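Probable sugar ABC transporter, sugar-binding protein (Streptococcus pneumoniae, PDB 2W7Y) probably delivers host glycans to a sugar ABC transporter as its solute-binding component, and binds the blood group A-trisaccharide. Local coordinates at residues A[240-251]-A[407-418]. Sequence-based numbering, arbitrary orientation.
Sequences ADALKMVMKEIQ and SAAENVDVDQKV
Q251 reaches from helix 237-252 into the loop before helix 414-427 and donates two hydrogen bonds from its NE2. The shorter, 2.7 Å from Q251 NE2 to V412 O, is also the straighter, with an N-H...O angle of 161°; it lies in the carbonyl plane on a lone pair, and V412 O sits almost in the amide plane. The second, from Q251 NE2 to A409 O at 3.0 Å, is tilted from both planes. Because A409 and V412 are the first and last residues of a type I beta turn, whose own V412 N to A409 O bond is weak, the one amide clips the turn's two ends together. An extended chain with CG anti to the backbone N (chi1 -158°) gives Q251 this reach. About two helical turns earlier, K244, also extended, forms a salt bridge to D415 at 3.0 Å between NZ and OD1, on the syn lone pair of the carboxylate.

D413 caps the N-terminus of helix 414-427, its OD2 accepting from Q416 N at 3.1 Å. The contact joins helix 237-252 to helix 414-427 in the solute-binding protein fold; the N-to-C directions of the pieces 240-251 and 414-418 differ by 134°, and their axes come within 9.6 Å. V414 and V418 act as knobs in holes of helix 237-252, V414 among K244, M247, K248 and Q251, and V418 among A240, L243, K244 and M247. V414 CG1 lies 3.7 Å from K244 CG, the two side chains crossing nearly at right angles. The selenium of selenomethionine M247 meets V418 CG2 at 3.8 Å, while M247 CG passes S407 OG, a hydroxyl hydrogen-bonded to L404 O. Farther along, I250 CG2 touches A408 CB at 3.6 Å, and the M247 side chain also touches A403 and L404 of helix 394-406.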
ATOM      1  N   ALA A 240      -7.811   8.796  19.376  1.00 23.36           N
ATOM      2  CA  ALA A 240      -7.170  10.026  19.849  1.00 23.23           C
ATOM      3  C   ALA A 240      -5.746   9.793  20.350  1.00 23.16           C
ATOM      4  O   ALA A 240      -4.862  10.613  20.089  1.00 23.10           O
ATOM      5  CB  ALA A 240      -8.016  10.695  20.926  1.00 23.06           C
ATOM      6  N   ASP A 241      -5.536   8.687  21.067  1.00 23.12           N
ATOM      7  CA  ASP A 241      -4.208   8.314  21.569  1.00 23.20           C
ATOM      8  C   ASP A 241      -3.231   7.981  20.447  1.00 23.09           C
ATOM      9  O   ASP A 241      -2.064   8.360  20.511  1.00 23.15           O
ATOM     10  CB  ASP A 241      -4.287   7.127  22.537  1.00 23.22           C
ATOM     11  CG  ASP A 241      -5.003   7.463  23.828  1.00 23.56           C
ATOM     12  OD1 ASP A 241      -5.359   6.509  24.557  1.00 24.08           O
ATOM     13  OD2 ASP A 241      -5.219   8.664  24.115  1.00 23.60           O
ATOM     14  N   ALA A 242      -3.709   7.261  19.436  1.00 23.02           N
ATOM     15  CA  ALA A 242      -2.881   6.875  18.295  1.00 23.10           C
ATOM     16  C   ALA A 242      -2.399   8.120  17.551  1.00 23.14           C
ATOM     17  O   ALA A 242      -1.205   8.289  17.301  1.00 22.93           O
ATOM     18  CB  ALA A 242      -3.661   5.954  17.362  1.00 23.13           C
ATOM     19  N   LEU A 243      -3.350   8.990  17.223  1.00 23.10           N
ATOM     20  CA  LEU A 243      -3.085  10.278  16.603  1.00 23.22           C
ATOM     21  C   LEU A 243      -1.996  11.046  17.360  1.00 23.32           C
ATOM     22  O   LEU A 243      -1.041  11.529  16.750  1.00 23.17           O
ATOM     23  CB  LEU A 243      -4.387  11.085  16.564  1.00 23.23           C
ATOM     24  CG  LEU A 243      -4.850  11.847  15.320  1.00 23.41           C
ATOM     25  CD1 LEU A 243      -4.631  11.068  14.014  1.00 22.98           C
ATOM     26  CD2 LEU A 243      -6.316  12.217  15.490  1.00 22.97           C
ATOM     27  N   LYS A 244      -2.129  11.111  18.689  1.00 23.27           N
ATOM     28  CA  LYS A 244      -1.221  11.873  19.553  1.00 23.37           C
ATOM     29  C   LYS A 244       0.185  11.268  19.665  1.00 23.58           C
ATOM     30  O   LYS A 244       1.182  11.994  19.597  1.00 23.42           O
ATOM     31  CB  LYS A 244      -1.839  12.055  20.945  1.00 23.30           C
ATOM     32  CG  LYS A 244      -1.058  12.989  21.855  1.00 23.23           C
ATOM     33  CD  LYS A 244      -1.754  13.184  23.188  1.00 23.54           C
ATOM     34  CE  LYS A 244      -0.852  13.910  24.168  1.00 23.54           C
ATOM     35  NZ  LYS A 244      -1.519  14.161  25.474  1.00 23.59           N
HETATM   36  N   MSE A 245       0.249   9.950  19.847  1.00 23.79           N
HETATM   37  CA  MSE A 245       1.508   9.201  19.887  1.00 24.36           C
HETATM   38  C   MSE A 245       2.364   9.426  18.643  1.00 23.84           C
HETATM   39  O   MSE A 245       3.569   9.659  18.746  1.00 23.79           O
HETATM   40  CB  MSE A 245       1.225   7.704  20.014  1.00 24.21           C
HETATM   41  CG  MSE A 245       1.007   7.202  21.423  1.00 24.93           C
HETATM   42 SE   MSE A 245      -0.096   5.595  21.380  1.00 26.50          SE
HETATM   43  CE  MSE A 245       0.727   4.569  22.826  1.00 24.96           C
ATOM     44  N   VAL A 246       1.724   9.348  17.477  1.00 23.58           N
ATOM     45  CA  VAL A 246       2.403   9.439  16.180  1.00 23.42           C
ATOM     46  C   VAL A 246       2.846  10.877  15.875  1.00 23.40           C
ATOM     47  O   VAL A 246       3.973  11.095  15.432  1.00 23.34           O
ATOM     48  CB  VAL A 246       1.522   8.853  15.034  1.00 23.26           C
ATOM     49  CG1 VAL A 246       2.197   8.991  13.679  1.00 23.22           C
ATOM     50  CG2 VAL A 246       1.207   7.391  15.308  1.00 23.09           C
HETATM   51  N   MSE A 247       1.960  11.839  16.137  1.00 23.36           N
HETATM   52  CA  MSE A 247       2.257  13.266  15.976  1.00 23.54           C
HETATM   53  C   MSE A 247       3.417  13.751  16.844  1.00 23.41           C
HETATM   54  O   MSE A 247       4.207  14.582  16.408  1.00 23.55           O
HETATM   55  CB  MSE A 247       1.015  14.110  16.265  1.00 23.49           C
HETATM   56  CG  MSE A 247      -0.023  14.073  15.165  1.00 23.73           C
HETATM   57 SE   MSE A 247      -1.606  15.103  15.623  1.00 24.24          SE
HETATM   58  CE  MSE A 247      -2.464  15.107  13.878  1.00 23.76           C
ATOM     59  N   LYS A 248       3.503  13.241  18.071  1.00 23.40           N
ATOM     60  CA  LYS A 248       4.617  13.537  18.974  1.00 23.29           C
ATOM     61  C   LYS A 248       5.935  13.004  18.418  1.00 23.27           C
ATOM     62  O   LYS A 248       6.974  13.667  18.515  1.00 23.09           O
ATOM     63  CB  LYS A 248       4.363  12.936  20.360  1.00 23.24           C
ATOM     64  CG  LYS A 248       3.439  13.756  21.248  1.00 23.31           C
ATOM     65  CD  LYS A 248       3.006  12.964  22.474  1.00 23.54           C
ATOM     66  CE  LYS A 248       4.175  12.661  23.408  1.00 23.78           C
ATOM     67  NZ  LYS A 248       3.790  11.717  24.499  1.00 23.82           N
ATOM     68  N   GLU A 249       5.879  11.804  17.841  1.00 23.20           N
ATOM     69  CA  GLU A 249       7.048  11.168  17.242  1.00 23.28           C
ATOM     70  C   GLU A 249       7.459  11.841  15.930  1.00 23.25           C
ATOM     71  O   GLU A 249       8.648  11.991  15.649  1.00 23.38           O
ATOM     72  CB  GLU A 249       6.806   9.667  17.044  1.00 23.23           C
ATOM     73  CG  GLU A 249       8.030   8.868  16.598  1.00 23.26           C
ATOM     74  CD  GLU A 249       9.270   9.103  17.455  1.00 23.12           C
ATOM     75  OE1 GLU A 249      10.382   8.953  16.916  1.00 23.55           O
ATOM     76  OE2 GLU A 249       9.148   9.434  18.654  1.00 22.88           O
ATOM     77  N   ILE A 250       6.468  12.252  15.145  1.00 23.29           N
ATOM     78  CA  ILE A 250       6.696  12.987  13.900  1.00 23.19           C
ATOM     79  C   ILE A 250       7.308  14.375  14.167  1.00 23.33           C
ATOM     80  O   ILE A 250       8.149  14.852  13.393  1.00 23.27           O
ATOM     81  CB  ILE A 250       5.381  13.090  13.073  1.00 23.21           C
ATOM     82  CG1 ILE A 250       5.239  11.925  12.081  1.00 23.36           C
ATOM     83  CG2 ILE A 250       5.328  14.377  12.273  1.00 23.14           C
ATOM     84  CD1 ILE A 250       5.426  10.518  12.648  1.00 23.73           C
ATOM     85  N   GLN A 251       6.894  15.006  15.267  1.00 23.27           N
ATOM     86  CA  GLN A 251       7.433  16.306  15.665  1.00 23.22           C
ATOM     87  C   GLN A 251       8.873  16.167  16.169  1.00 23.07           C
ATOM     88  O   GLN A 251       9.733  16.986  15.842  1.00 22.99           O
ATOM     89  CB  GLN A 251       6.540  16.955  16.725  1.00 23.27           C
ATOM     90  CG  GLN A 251       6.687  18.470  16.821  1.00 23.50           C
ATOM     91  CD  GLN A 251       5.647  19.097  17.725  1.00 23.41           C
ATOM     92  OE1 GLN A 251       5.594  18.811  18.918  1.00 23.76           O
ATOM     93  NE2 GLN A 251       4.814  19.960  17.160  1.00 23.47           N
ATOM     94  N   SER A 407       1.750  18.303  11.527  1.00 22.97           N
ATOM     95  CA  SER A 407       2.140  18.193  12.940  1.00 22.90           C
ATOM     96  C   SER A 407       3.658  18.172  13.172  1.00 22.83           C
ATOM     97  O   SER A 407       4.116  18.319  14.306  1.00 22.91           O
ATOM     98  CB  SER A 407       1.476  16.969  13.589  1.00 22.83           C
ATOM     99  OG  SER A 407       2.066  15.755  13.160  1.00 22.91           O
ATOM    100  N   ALA A 408       4.425  17.992  12.097  1.00 22.84           N
ATOM    101  CA  ALA A 408       5.886  18.003  12.156  1.00 22.82           C
ATOM    102  C   ALA A 408       6.438  19.389  12.447  1.00 22.94           C
ATOM    103  O   ALA A 408       7.550  19.517  12.969  1.00 23.01           O
ATOM    104  CB  ALA A 408       6.474  17.471  10.868  1.00 22.73           C
ATOM    105  N   ALA A 409       5.666  20.419  12.092  1.00 23.00           N
ATOM    106  CA  ALA A 409       6.033  21.809  12.375  1.00 23.13           C
ATOM    107  C   ALA A 409       6.294  22.004  13.868  1.00 23.07           C
ATOM    108  O   ALA A 409       5.515  21.546  14.712  1.00 22.98           O
ATOM    109  CB  ALA A 409       4.956  22.766  11.878  1.00 23.07           C
ATOM    110  N   GLU A 410       7.403  22.673  14.170  1.00 23.09           N
ATOM    111  CA  GLU A 410       7.926  22.784  15.534  1.00 23.36           C
ATOM    112  C   GLU A 410       7.043  23.640  16.456  1.00 23.28           C
ATOM    113  O   GLU A 410       7.158  23.562  17.679  1.00 23.31           O
ATOM    114  CB  GLU A 410       9.355  23.341  15.484  1.00 23.44           C
ATOM    115  CG  GLU A 410      10.326  22.736  16.495  1.00 23.91           C
ATOM    116  CD  GLU A 410      11.761  23.244  16.318  1.00 24.84           C
ATOM    117  OE1 GLU A 410      11.990  24.143  15.474  1.00 25.26           O
ATOM    118  OE2 GLU A 410      12.667  22.744  17.028  1.00 24.65           O
ATOM    119  N   ASN A 411       6.159  24.436  15.855  1.00 23.33           N
ATOM    120  CA  ASN A 411       5.303  25.387  16.571  1.00 23.32           C
ATOM    121  C   ASN A 411       3.863  24.902  16.777  1.00 23.31           C
ATOM    122  O   ASN A 411       3.005  25.651  17.248  1.00 23.33           O
ATOM    123  CB  ASN A 411       5.306  26.733  15.838  1.00 23.35           C
ATOM    124  CG  ASN A 411       4.888  26.602  14.385  1.00 23.56           C
ATOM    125  OD1 ASN A 411       3.701  26.502  14.072  1.00 23.63           O
ATOM    126  ND2 ASN A 411       5.868  26.597  13.487  1.00 24.00           N
ATOM    127  N   VAL A 412       3.603  23.649  16.425  1.00 23.28           N
ATOM    128  CA  VAL A 412       2.266  23.086  16.533  1.00 23.30           C
ATOM    129  C   VAL A 412       2.125  22.369  17.870  1.00 23.32           C
ATOM    130  O   VAL A 412       2.965  21.540  18.232  1.00 23.38           O
ATOM    131  CB  VAL A 412       1.951  22.125  15.348  1.00 23.30           C
ATOM    132  CG1 VAL A 412       0.598  21.453  15.526  1.00 23.56           C
ATOM    133  CG2 VAL A 412       1.976  22.876  14.032  1.00 23.23           C
ATOM    134  N   ASP A 413       1.075  22.716  18.609  1.00 23.30           N
ATOM    135  CA  ASP A 413       0.724  22.012  19.838  1.00 23.41           C
ATOM    136  C   ASP A 413       0.000  20.720  19.468  1.00 23.41           C
ATOM    137  O   ASP A 413      -1.003  20.753  18.748  1.00 23.40           O
ATOM    138  CB  ASP A 413      -0.157  22.888  20.731  1.00 23.41           C
ATOM    139  CG  ASP A 413      -0.600  22.178  21.997  1.00 23.48           C
ATOM    140  OD1 ASP A 413       0.245  21.948  22.887  1.00 23.95           O
ATOM    141  OD2 ASP A 413      -1.799  21.859  22.109  1.00 23.69           O
ATOM    142  N   VAL A 414       0.518  19.592  19.957  1.00 23.37           N
ATOM    143  CA  VAL A 414      -0.015  18.263  19.615  1.00 23.42           C
ATOM    144  C   VAL A 414      -1.463  18.067  20.081  1.00 23.39           C
ATOM    145  O   VAL A 414      -2.300  17.588  19.317  1.00 23.39           O
ATOM    146  CB  VAL A 414       0.892  17.110  20.147  1.00 23.41           C
ATOM    147  CG1 VAL A 414       0.295  15.746  19.819  1.00 23.31           C
ATOM    148  CG2 VAL A 414       2.297  17.214  19.563  1.00 23.27           C
ATOM    149  N   ASP A 415      -1.747  18.449  21.326  1.00 23.36           N
ATOM    150  CA  ASP A 415      -3.081  18.291  21.912  1.00 23.39           C
ATOM    151  C   ASP A 415      -4.200  18.921  21.079  1.00 23.36           C
ATOM    152  O   ASP A 415      -5.188  18.255  20.757  1.00 23.29           O
ATOM    153  CB  ASP A 415      -3.114  18.841  23.343  1.00 23.42           C
ATOM    154  CG  ASP A 415      -2.609  17.840  24.371  1.00 23.50           C
ATOM    155  OD1 ASP A 415      -2.586  16.626  24.076  1.00 23.66           O
ATOM    156  OD2 ASP A 415      -2.240  18.268  25.484  1.00 23.84           O
ATOM    157  N   GLN A 416      -4.036  20.194  20.727  1.00 23.30           N
ATOM    158  CA  GLN A 416      -5.054  20.907  19.958  1.00 23.28           C
ATOM    159  C   GLN A 416      -5.019  20.566  18.470  1.00 23.22           C
ATOM    160  O   GLN A 416      -6.006  20.778  17.763  1.00 23.27           O
ATOM    161  CB  GLN A 416      -4.983  22.425  20.196  1.00 23.44           C
ATOM    162  CG  GLN A 416      -3.672  23.081  19.791  1.00 23.58           C
ATOM    163  CD  GLN A 416      -3.588  24.546  20.192  1.00 23.87           C
ATOM    164  OE1 GLN A 416      -3.512  25.408  19.354  1.00 23.95           O
ATOM    165  NE2 GLN A 416      -3.603  24.801  21.460  1.00 23.80           N
ATOM    166  N   LYS A 417      -3.888  20.036  18.003  1.00 23.10           N
ATOM    167  CA  LYS A 417      -3.797  19.489  16.650  1.00 22.96           C
ATOM    168  C   LYS A 417      -4.603  18.196  16.526  1.00 22.93           C
ATOM    169  O   LYS A 417      -5.308  18.000  15.532  1.00 22.79           O
ATOM    170  CB  LYS A 417      -2.342  19.254  16.235  1.00 22.94           C
ATOM    171  CG  LYS A 417      -2.165  18.859  14.767  1.00 22.93           C
ATOM    172  CD  LYS A 417      -2.571  19.983  13.824  1.00 22.82           C
ATOM    173  CE  LYS A 417      -2.545  19.533  12.377  1.00 23.30           C
ATOM    174  NZ  LYS A 417      -2.826  20.670  11.455  1.00 23.26           N
ATOM    175  N   VAL A 418      -4.490  17.326  17.532  1.00 22.82           N
ATOM    176  CA  VAL A 418      -5.288  16.102  17.604  1.00 22.99           C
ATOM    177  C   VAL A 418      -6.780  16.453  17.545  1.00 23.14           C
ATOM    178  O   VAL A 418      -7.529  15.870  16.754  1.00 23.12           O
ATOM    179  CB  VAL A 418      -4.969  15.269  18.882  1.00 22.94           C
ATOM    180  CG1 VAL A 418      -6.064  14.245  19.169  1.00 22.90           C
ATOM    181  CG2 VAL A 418      -3.625  14.578  18.752  1.00 22.87           C
TER